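Side-chain contacts in ubiquinone biosynthesis accessory factor UbiJ (Escherichia coli, PDB 6H6O), which binds hydrophobic ubiquinone biosynthetic intermediates through its SCP2 domain and is essential for the stability of the multi-enzyme Ubi complex: residues Pro90-Arg95 and Asn118-Ala123; Leu17-Ile22 and Thr57-Val62; Gln96-Leu101 and Gln114-Phe119. All coordinates share one frame; numbering follows the deposited sequence.

Contact 1 of 3, residues Pro90-Arg95 and Asn118-Ala123; sequences PKLRDR and NFVALA. With CA (calcium ion), chain H.
V120, on helix 113-128 of the SCP2 lipid-binding domain, pushes its two methyls against the loop that leads from the central sheet into helix 95-104. The loop passes V120 just before the next helix starts. The tight part is made of carbon on backbone: CG1 of V120 lies 3.6 Å from the carbonyl C of D94 and meets the peptide joining D94 to R95. With CG1 anti to the backbone N (chi1 171°), the two methyls divide the work, CG1 taking the backbone of D94 and CG2 turning to L92. CD2 of L92 stops 4.3 Å from CG2 of V120, a looser touch; the same isobutyl group also packs on L98 and L101 of helix 95-104. L92 is also the centre of an inverse gamma turn, a sharp bend whose closing bond, R93 N to K91 O, is weak.

CB of D94 leaves its main chain away from V120, and OD1 accepts the backbone N-H of Q97 as the N-cap of helix 95-104. Cap and valine contact thus fall on the same residue.

Toward solvent the character changes from methyls to water and metal. A water sits between the two segments, 2.7 Å from O of L92 and 2.8 Å from O of V120; it can donate to either, with other acceptors competing. One residue further on, the R93 side chain is poorly ordered and takes no part in the packing, yet its carbonyl is a calcium ligand. D124 and E127 of helix 113-128 bind the same ion, so the metal ties loop to helix starting one turn beyond the valine. Two waters also coordinate it, and the bond from R93 O to calcium measures 2.5 Å.

Contact 2 of 3, residues Leu17-Ile22 and Thr57-Val62; sequences LVTAGI and TSLILV
L59 lays its two methyls over the side of helix 14-30, CD1 and CD2 both meeting the tip of I22 and CD2 also touching T19. This is helix-on-sheet packing in the SCP2 domain: strand 58-63 belongs to the mixed five-stranded sheet, and the N-terminal helix runs past it. The interface within these segments is small, with one leucine set between two helix residues a turn apart.

I22 and L59 come tip to tip. Their delta methyls are 3.8 Å apart from CD1 of I22 to CD1 of L59, and the second branch, CD2 of L59, is almost as close to the same isoleucine methyl. In L59 the CG stands anti to the carbonyl carbon (chi1 -76°); CD1 continues the extended chain and CD2 branches off beside it, so both can reach CD1 of I22 and CD2 also meets T19.

T19 meets the leucine at an oblique angle and uses only its methyl, CG2, for the purpose. Its hydroxyl is engaged within its own helix, bonded to the carbonyl O of P16, so the residue offers carbon to the strand and keeps its polar atom for the helix backbone.

On the strand side, L59 is held by backbone bonding to V50 of the adjoining strand 47-52, and its side chain also packs on V70 of strand 68-71. L61, two residues on, bends its side chain to meet L26 further along helix 14-30. The T19 end of the contact closes with CG2 of T19 at 4.0 Å from CD2 of L59.

Contact 3 of 3, residues Gln96-Leu101 and Gln114-Phe119; sequences QQLTAL and QVVQNF
L98 drives its isobutyl group from helix 95-104 into the backbone of helix 113-128, and CD2 comes to rest 3.6 Å from CA of Q117. That is the closest approach between the two segments, and it is made to main chain, with side chains filling in around it. Helix 95-104, strand 107-111 and helix 113-128 form a helix-strand-helix unit of the SCP2 domain, and this pairing joins its two helices.

The leucine conformation accounts for the way the contact is shared out. CG is anti to the backbone N (chi1 175°), and chi2 near 63° then separates the branches into two jobs. CD2 goes to Q117, and also lies 4.0 Å from the carbonyl O of V116. CD1 turns to V116, where it is 4.2 Å from CG2, at plain van der Waals range.

Q117 takes a different posture. Its CG is anti to the carbonyl carbon (chi1 -72°), and beyond CG the chain runs extended, crossing the leucine at about a right angle. The touching is done at the base of the chain, with CG of Q117 3.9 Å from CD2 of L98, and the amide is carried on past the leucine. The glutamine thus screens one flank of the leucine with its aliphatic part, while V116, pointing toward the other helix, covers another with a methyl. L98 and V116 are both buried, and the touching side-chain atoms are all carbon, set against helix backbone.

Strand 107-111, which connects the two helices, is an outermost strand of the sheet within this chain. L98 also packs on L107 of that strand, whereas V116 rests on V109 of the same strand and on C80 and V82 of strand 80-84, so the helix pair is seated on this end of the sheet.

How the contacts relate
Along the chain contact 2 comes first, its segments both preceding those of the other two. Contacts 1 and 3 are neighbours, with centres about 6 Å apart; they share helix 113-128, including N118 and F119, and the loop segment of contact 1 adjoins the helix 95-104 segment of contact 3. Contact 2 lies on the opposite side of the chain's centre, its centre about 18 Å from that of contact 1 and 20 Å from that of contact 3. The ring of F119 touches L61 and links the two regions. Together the contacts attach helices at separate places around the sheet of the SCP2 domain, the lipid-binding part of UbiJ.

Contact 1 of 3, residues Pro90-Arg95 and Asn118-Ala123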
loop_
_atom_site.group_PDB
_atom_site.type_symbol
_atom_site.label_atom_id
_atom_site.label_comp_id
_atom_site.label_asym_id
_atom_site.label_seq_id
_atom_site.Cartn_x
_atom_site.Cartn_y
_atom_site.Cartn_z
ATOM N N PRO A 90 2.582 10.474 1.906
ATOM C CA PRO A 90 1.604 11.515 2.291
ATOM C C PRO A 90 2.175 12.943 2.311
ATOM O O PRO A 90 1.409 13.902 2.433
ATOM C CB PRO A 90 1.113 11.064 3.670
ATOM C CG PRO A 90 2.195 10.217 4.199
ATOM C CD PRO A 90 2.852 9.549 3.029
ATOM N N LYS A 91 3.513 13.090 2.167
ATOM C CA LYS A 91 4.181 14.404 2.162
ATOM C C LYS A 91 4.273 15.015 0.771
ATOM O O LYS A 91 4.536 16.214 0.665
ATOM C CB LYS A 91 5.598 14.321 2.751
ATOM C CG LYS A 91 5.658 13.900 4.208
ATOM C CD LYS A 91 7.067 13.704 4.667
ATOM C CE LYS A 91 7.107 13.194 6.084
ATOM N NZ LYS A 91 8.496 13.092 6.579
ATOM N N LEU A 92 4.159 14.196 -0.287
ATOM C CA LEU A 92 4.272 14.655 -1.665
ATOM C C LEU A 92 3.010 15.425 -2.137
ATOM O O LEU A 92 2.393 15.070 -3.144
ATOM C CB LEU A 92 4.652 13.479 -2.603
ATOM C CG LEU A 92 6.033 12.832 -2.377
ATOM C CD1 LEU A 92 6.164 11.523 -3.148
ATOM C CD2 LEU A 92 7.145 13.751 -2.807
ATOM N N ARG A 93 2.662 16.508 -1.410
ATOM C CA ARG A 93 1.492 17.358 -1.673
ATOM C C ARG A 93 1.641 18.231 -2.919
ATOM O O ARG A 93 0.654 18.447 -3.626
ATOM C CB ARG A 93 1.155 18.223 -0.447
ATOM C CG ARG A 93 0.754 17.417 0.783
ATOM C CD ARG A 93 0.669 18.279 2.028
ATOM N NE ARG A 93 0.307 17.492 3.209
ATOM C CZ ARG A 93 1.182 16.917 4.030
ATOM N NH1 ARG A 93 0.759 16.222 5.078
ATOM N NH2 ARG A 93 2.487 17.033 3.809
ATOM N N ASP A 94 2.860 18.744 -3.178
ATOM C CA ASP A 94 3.165 19.618 -4.320
ATOM C C ASP A 94 4.674 19.663 -4.599
ATOM O O ASP A 94 5.448 19.057 -3.852
ATOM C CB ASP A 94 2.610 21.050 -4.084
ATOM C CG ASP A 94 2.873 21.636 -2.706
ATOM O OD1 ASP A 94 3.998 21.454 -2.184
ATOM O OD2 ASP A 94 1.971 22.320 -2.171
ATOM N N ARG A 95 5.090 20.379 -5.670
ATOM C CA ARG A 95 6.496 20.548 -6.061
ATOM C C ARG A 95 7.358 21.168 -4.940
ATOM O O ARG A 95 8.531 20.809 -4.824
ATOM C CB ARG A 95 6.616 21.335 -7.398
ATOM C CG ARG A 95 8.039 21.740 -7.863
ATOM C CD ARG A 95 9.017 20.580 -8.039
ATOM N NE ARG A 95 10.411 21.024 -7.936
ATOM C CZ ARG A 95 11.430 20.252 -7.565
ATOM N NH1 ARG A 95 11.227 18.984 -7.237
ATOM N NH2 ARG A 95 12.658 20.750 -7.503
ATOM N N ASN A 118 6.659 15.986 -12.594
ATOM C CA ASN A 118 5.416 15.902 -13.379
ATOM C C ASN A 118 4.425 14.942 -12.732
ATOM O O ASN A 118 3.234 15.221 -12.727
ATOM C CB ASN A 118 5.697 15.532 -14.840
ATOM C CG ASN A 118 6.404 16.653 -15.573
ATOM O OD1 ASN A 118 6.302 17.821 -15.213
ATOM N ND2 ASN A 118 7.118 16.337 -16.634
ATOM N N PHE A 119 4.920 13.860 -12.139
ATOM C CA PHE A 119 4.067 12.909 -11.438
ATOM C C PHE A 119 3.367 13.582 -10.218
ATOM O O PHE A 119 2.142 13.474 -10.061
ATOM C CB PHE A 119 4.863 11.659 -11.024
ATOM C CG PHE A 119 4.012 10.642 -10.305
ATOM C CD1 PHE A 119 3.043 9.908 -10.990
ATOM C CD2 PHE A 119 4.123 10.470 -8.934
ATOM C CE1 PHE A 119 2.233 8.977 -10.324
ATOM C CE2 PHE A 119 3.298 9.551 -8.262
ATOM C CZ PHE A 119 2.378 8.792 -8.973
ATOM N N VAL A 120 4.152 14.286 -9.386
ATOM C CA VAL A 120 3.680 15.021 -8.199
ATOM C C VAL A 120 2.685 16.145 -8.633
ATOM O O VAL A 120 1.615 16.285 -8.031
ATOM C CB VAL A 120 4.886 15.514 -7.337
ATOM C CG1 VAL A 120 4.449 16.471 -6.215
ATOM C CG2 VAL A 120 5.679 14.324 -6.781
ATOM N N ALA A 121 3.019 16.881 -9.717
ATOM C CA ALA A 121 2.151 17.921 -10.291
ATOM C C ALA A 121 0.812 17.290 -10.726
ATOM O O ALA A 121 -0.241 17.861 -10.449
ATOM C CB ALA A 121 2.834 18.583 -11.473
ATOM N N LEU A 122 0.850 16.108 -11.381
ATOM C CA LEU A 122 -0.353 15.377 -11.800
ATOM C C LEU A 122 -1.192 14.965 -10.591
ATOM O O LEU A 122 -2.405 15.212 -10.604
ATOM C CB LEU A 122 -0.009 14.151 -12.692
ATOM C CG LEU A 122 -1.147 13.164 -13.023
ATOM C CD1 LEU A 122 -2.313 13.843 -13.751
ATOM C CD2 LEU A 122 -0.624 11.962 -13.811
ATOM N N ALA A 123 -0.569 14.377 -9.539
ATOM C CA ALA A 123 -1.304 13.981 -8.328
ATOM C C ALA A 123 -1.960 15.209 -7.654
ATOM O O ALA A 123 -3.105 15.114 -7.185
ATOM C CB ALA A 123 -0.372 13.267 -7.356
HETATM CA CA CA H . -1.791 18.621 -3.099
HETATM O O HOH W 1 0.929 15.618 -5.388
HETATM O O HOH W 2 -1.205 16.222 -3.865
HETATM O O HOH W 3 -3.201 20.771 -3.071
#

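Contact 2 of 3, residues Leu17-Ile22 and Thr57-Val62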
loop_
_atom_site.group_PDB
_atom_site.type_symbol
_atom_site.label_atom_id
_atom_site.label_comp_id
_atom_site.label_asym_id
_atom_site.label_seq_id
_atom_site.Cartn_x
_atom_site.Cartn_y
_atom_site.Cartn_z
ATOM N N LEU A 17 -0.717 -9.380 -6.370
ATOM C CA LEU A 17 -1.960 -8.780 -5.858
ATOM C C LEU A 17 -1.715 -7.335 -5.431
ATOM O O LEU A 17 -2.567 -6.481 -5.663
ATOM C CB LEU A 17 -2.528 -9.591 -4.681
ATOM C CG LEU A 17 -3.194 -10.916 -5.026
ATOM C CD1 LEU A 17 -3.666 -11.588 -3.743
ATOM C CD2 LEU A 17 -4.374 -10.722 -6.017
ATOM N N VAL A 18 -0.546 -7.059 -4.811
ATOM C CA VAL A 18 -0.167 -5.701 -4.388
ATOM C C VAL A 18 0.032 -4.790 -5.634
ATOM O O VAL A 18 -0.506 -3.670 -5.678
ATOM C CB VAL A 18 1.073 -5.721 -3.454
ATOM C CG1 VAL A 18 1.663 -4.324 -3.254
ATOM C CG2 VAL A 18 0.741 -6.390 -2.112
ATOM N N THR A 19 0.812 -5.262 -6.642
ATOM C CA THR A 19 1.045 -4.443 -7.851
ATOM C C THR A 19 -0.274 -4.162 -8.605
ATOM O O THR A 19 -0.506 -3.019 -9.015
ATOM C CB THR A 19 2.139 -5.028 -8.729
ATOM O OG1 THR A 19 1.721 -6.301 -9.184
ATOM C CG2 THR A 19 3.456 -5.156 -7.998
ATOM N N ALA A 20 -1.145 -5.176 -8.733
ATOM C CA ALA A 20 -2.469 -5.013 -9.373
ATOM C C ALA A 20 -3.351 -3.978 -8.637
ATOM O O ALA A 20 -4.000 -3.156 -9.293
ATOM C CB ALA A 20 -3.184 -6.352 -9.460
ATOM N N GLY A 21 -3.329 -4.009 -7.298
ATOM C CA GLY A 21 -4.068 -3.081 -6.435
ATOM C C GLY A 21 -3.575 -1.652 -6.599
ATOM O O GLY A 21 -4.376 -0.721 -6.769
ATOM N N ILE A 22 -2.250 -1.471 -6.615
ATOM C CA ILE A 22 -1.658 -0.142 -6.821
ATOM C C ILE A 22 -2.042 0.381 -8.205
ATOM O O ILE A 22 -2.413 1.544 -8.325
ATOM C CB ILE A 22 -0.111 -0.133 -6.546
ATOM C CG1 ILE A 22 0.161 -0.370 -5.043
ATOM C CG2 ILE A 22 0.556 1.194 -6.995
ATOM C CD1 ILE A 22 1.646 -0.764 -4.758
ATOM N N THR A 57 11.386 -5.506 -2.941
ATOM C CA THR A 57 11.041 -5.396 -4.357
ATOM C C THR A 57 10.811 -3.959 -4.840
ATOM O O THR A 57 10.426 -3.095 -4.071
ATOM C CB THR A 57 9.795 -6.245 -4.646
ATOM O OG1 THR A 57 8.759 -5.881 -3.728
ATOM C CG2 THR A 57 10.072 -7.753 -4.615
ATOM N N SER A 58 10.973 -3.743 -6.137
ATOM C CA SER A 58 10.759 -2.460 -6.811
ATOM C C SER A 58 9.296 -2.352 -7.308
ATOM O O SER A 58 8.603 -3.367 -7.434
ATOM C CB SER A 58 11.694 -2.363 -8.019
ATOM O OG SER A 58 13.041 -2.665 -7.694
ATOM N N LEU A 59 8.855 -1.118 -7.600
ATOM C CA LEU A 59 7.580 -0.818 -8.244
ATOM C C LEU A 59 7.962 -0.046 -9.518
ATOM O O LEU A 59 8.754 0.885 -9.459
ATOM C CB LEU A 59 6.678 0.077 -7.392
ATOM C CG LEU A 59 5.945 -0.546 -6.195
ATOM C CD1 LEU A 59 5.157 0.529 -5.480
ATOM C CD2 LEU A 59 4.961 -1.668 -6.635
ATOM N N ILE A 60 7.431 -0.444 -10.648
ATOM C CA ILE A 60 7.738 0.242 -11.899
ATOM C C ILE A 60 6.418 0.723 -12.510
ATOM O O ILE A 60 5.497 -0.062 -12.690
ATOM C CB ILE A 60 8.594 -0.636 -12.839
ATOM C CG1 ILE A 60 9.926 -1.086 -12.144
ATOM C CG2 ILE A 60 8.903 0.132 -14.140
ATOM C CD1 ILE A 60 9.896 -2.476 -11.542
ATOM N N LEU A 61 6.325 2.027 -12.755
ATOM C CA LEU A 61 5.135 2.674 -13.319
ATOM C C LEU A 61 5.433 3.026 -14.781
ATOM O O LEU A 61 6.421 3.727 -15.053
ATOM C CB LEU A 61 4.798 3.947 -12.530
ATOM C CG LEU A 61 3.983 3.804 -11.214
ATOM C CD1 LEU A 61 4.614 2.842 -10.229
ATOM C CD2 LEU A 61 3.785 5.165 -10.564
ATOM N N VAL A 62 4.621 2.516 -15.712
ATOM C CA VAL A 62 4.816 2.791 -17.161
ATOM C C VAL A 62 3.604 3.571 -17.625
ATOM O O VAL A 62 2.506 3.022 -17.653
ATOM C CB VAL A 62 5.007 1.491 -17.994
ATOM C CG1 VAL A 62 5.249 1.827 -19.463
ATOM C CG2 VAL A 62 6.144 0.633 -17.423
#

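Contact 3 of 3, residues Gln96-Leu101 and Gln114-Phe119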
loop_
_atom_site.group_PDB
_atom_site.type_symbol
_atom_site.label_atom_id
_atom_site.label_comp_id
_atom_site.label_asym_id
_atom_site.label_seq_id
_atom_site.Cartn_x
_atom_site.Cartn_y
_atom_site.Cartn_z
ATOM N N GLN A 96 6.781 22.067 -4.108
ATOM C CA GLN A 96 7.495 22.708 -2.995
ATOM C C GLN A 96 7.985 21.650 -2.018
ATOM O O GLN A 96 9.172 21.615 -1.676
ATOM C CB GLN A 96 6.577 23.639 -2.206
ATOM C CG GLN A 96 5.969 24.788 -2.960
ATOM C CD GLN A 96 5.428 25.719 -1.919
ATOM O OE1 GLN A 96 4.298 25.574 -1.440
ATOM N NE2 GLN A 96 6.272 26.628 -1.465
ATOM N N GLN A 97 7.043 20.811 -1.550
ATOM C CA GLN A 97 7.285 19.709 -0.637
ATOM C C GLN A 97 8.251 18.733 -1.275
ATOM O O GLN A 97 9.141 18.229 -0.587
ATOM C CB GLN A 97 5.964 19.011 -0.270
ATOM C CG GLN A 97 5.198 19.703 0.855
ATOM C CD GLN A 97 5.837 19.460 2.205
ATOM O OE1 GLN A 97 6.669 20.245 2.676
ATOM N NE2 GLN A 97 5.485 18.350 2.844
ATOM N N LEU A 98 8.116 18.504 -2.604
ATOM C CA LEU A 98 9.016 17.606 -3.311
ATOM C C LEU A 98 10.451 18.152 -3.273
ATOM O O LEU A 98 11.372 17.387 -2.973
ATOM C CB LEU A 98 8.520 17.337 -4.753
ATOM C CG LEU A 98 9.409 16.497 -5.676
ATOM C CD1 LEU A 98 9.578 15.072 -5.149
ATOM C CD2 LEU A 98 8.864 16.497 -7.104
ATOM N N THR A 99 10.630 19.471 -3.506
ATOM C CA THR A 99 11.949 20.115 -3.470
ATOM C C THR A 99 12.564 20.006 -2.064
ATOM O O THR A 99 13.749 19.685 -1.947
ATOM C CB THR A 99 11.875 21.587 -3.960
ATOM O OG1 THR A 99 11.060 21.656 -5.129
ATOM C CG2 THR A 99 13.243 22.162 -4.285
ATOM N N ALA A 100 11.754 20.249 -1.010
ATOM C CA ALA A 100 12.197 20.146 0.384
ATOM C C ALA A 100 12.608 18.709 0.713
ATOM O O ALA A 100 13.628 18.515 1.373
ATOM C CB ALA A 100 11.104 20.620 1.327
ATOM N N LEU A 101 11.850 17.702 0.201
ATOM C CA LEU A 101 12.158 16.283 0.434
ATOM C C LEU A 101 13.445 15.859 -0.250
ATOM O O LEU A 101 14.215 15.088 0.324
ATOM C CB LEU A 101 10.984 15.373 0.053
ATOM C CG LEU A 101 9.741 15.513 0.972
ATOM C CD1 LEU A 101 8.514 14.949 0.356
ATOM C CD2 LEU A 101 9.977 14.952 2.376
ATOM N N GLN A 114 12.478 15.648 -13.833
ATOM C CA GLN A 114 11.225 16.152 -14.414
ATOM C C GLN A 114 10.098 15.131 -14.340
ATOM O O GLN A 114 8.959 15.519 -14.117
ATOM C CB GLN A 114 11.423 16.653 -15.859
ATOM C CG GLN A 114 12.321 17.885 -15.944
ATOM C CD GLN A 114 12.391 18.443 -17.342
ATOM O OE1 GLN A 114 13.055 17.895 -18.229
ATOM N NE2 GLN A 114 11.722 19.562 -17.559
ATOM N N VAL A 115 10.421 13.827 -14.455
ATOM C CA VAL A 115 9.432 12.743 -14.382
ATOM C C VAL A 115 8.710 12.752 -13.031
ATOM O O VAL A 115 7.472 12.801 -13.004
ATOM C CB VAL A 115 10.058 11.348 -14.740
ATOM C CG1 VAL A 115 9.060 10.209 -14.502
ATOM C CG2 VAL A 115 10.558 11.327 -16.188
ATOM N N VAL A 116 9.462 12.751 -11.915
ATOM C CA VAL A 116 8.846 12.770 -10.579
ATOM C C VAL A 116 8.152 14.143 -10.324
ATOM O O VAL A 116 7.070 14.168 -9.743
ATOM C CB VAL A 116 9.805 12.319 -9.439
ATOM C CG1 VAL A 116 10.981 13.287 -9.267
ATOM C CG2 VAL A 116 9.041 12.112 -8.125
ATOM N N GLN A 117 8.738 15.256 -10.801
ATOM C CA GLN A 117 8.091 16.574 -10.669
ATOM C C GLN A 117 6.721 16.567 -11.374
ATOM O O GLN A 117 5.732 17.027 -10.794
ATOM C CB GLN A 117 8.970 17.695 -11.251
ATOM C CG GLN A 117 10.199 18.005 -10.398
ATOM C CD GLN A 117 11.186 18.910 -11.110
ATOM O OE1 GLN A 117 11.142 19.103 -12.327
ATOM N NE2 GLN A 117 12.132 19.466 -10.373
ATOM N N ASN A 118 6.659 15.986 -12.594
ATOM C CA ASN A 118 5.416 15.902 -13.379
ATOM C C ASN A 118 4.425 14.942 -12.732
ATOM O O ASN A 118 3.234 15.221 -12.727
ATOM C CB ASN A 118 5.697 15.532 -14.840
ATOM C CG ASN A 118 6.404 16.653 -15.573
ATOM O OD1 ASN A 118 6.302 17.821 -15.213
ATOM N ND2 ASN A 118 7.118 16.337 -16.634
ATOM N N PHE A 119 4.920 13.860 -12.139
ATOM C CA PHE A 119 4.067 12.909 -11.438
ATOM C C PHE A 119 3.367 13.582 -10.218
ATOM O O PHE A 119 2.142 13.474 -10.061
ATOM C CB PHE A 119 4.863 11.659 -11.024
ATOM C CG PHE A 119 4.012 10.642 -10.305
ATOM C CD1 PHE A 119 3.043 9.908 -10.990
ATOM C CD2 PHE A 119 4.123 10.470 -8.934
ATOM C CE1 PHE A 119 2.233 8.977 -10.324
ATOM C CE2 PHE A 119 3.298 9.551 -8.262
ATOM C CZ PHE A 119 2.378 8.792 -8.973
#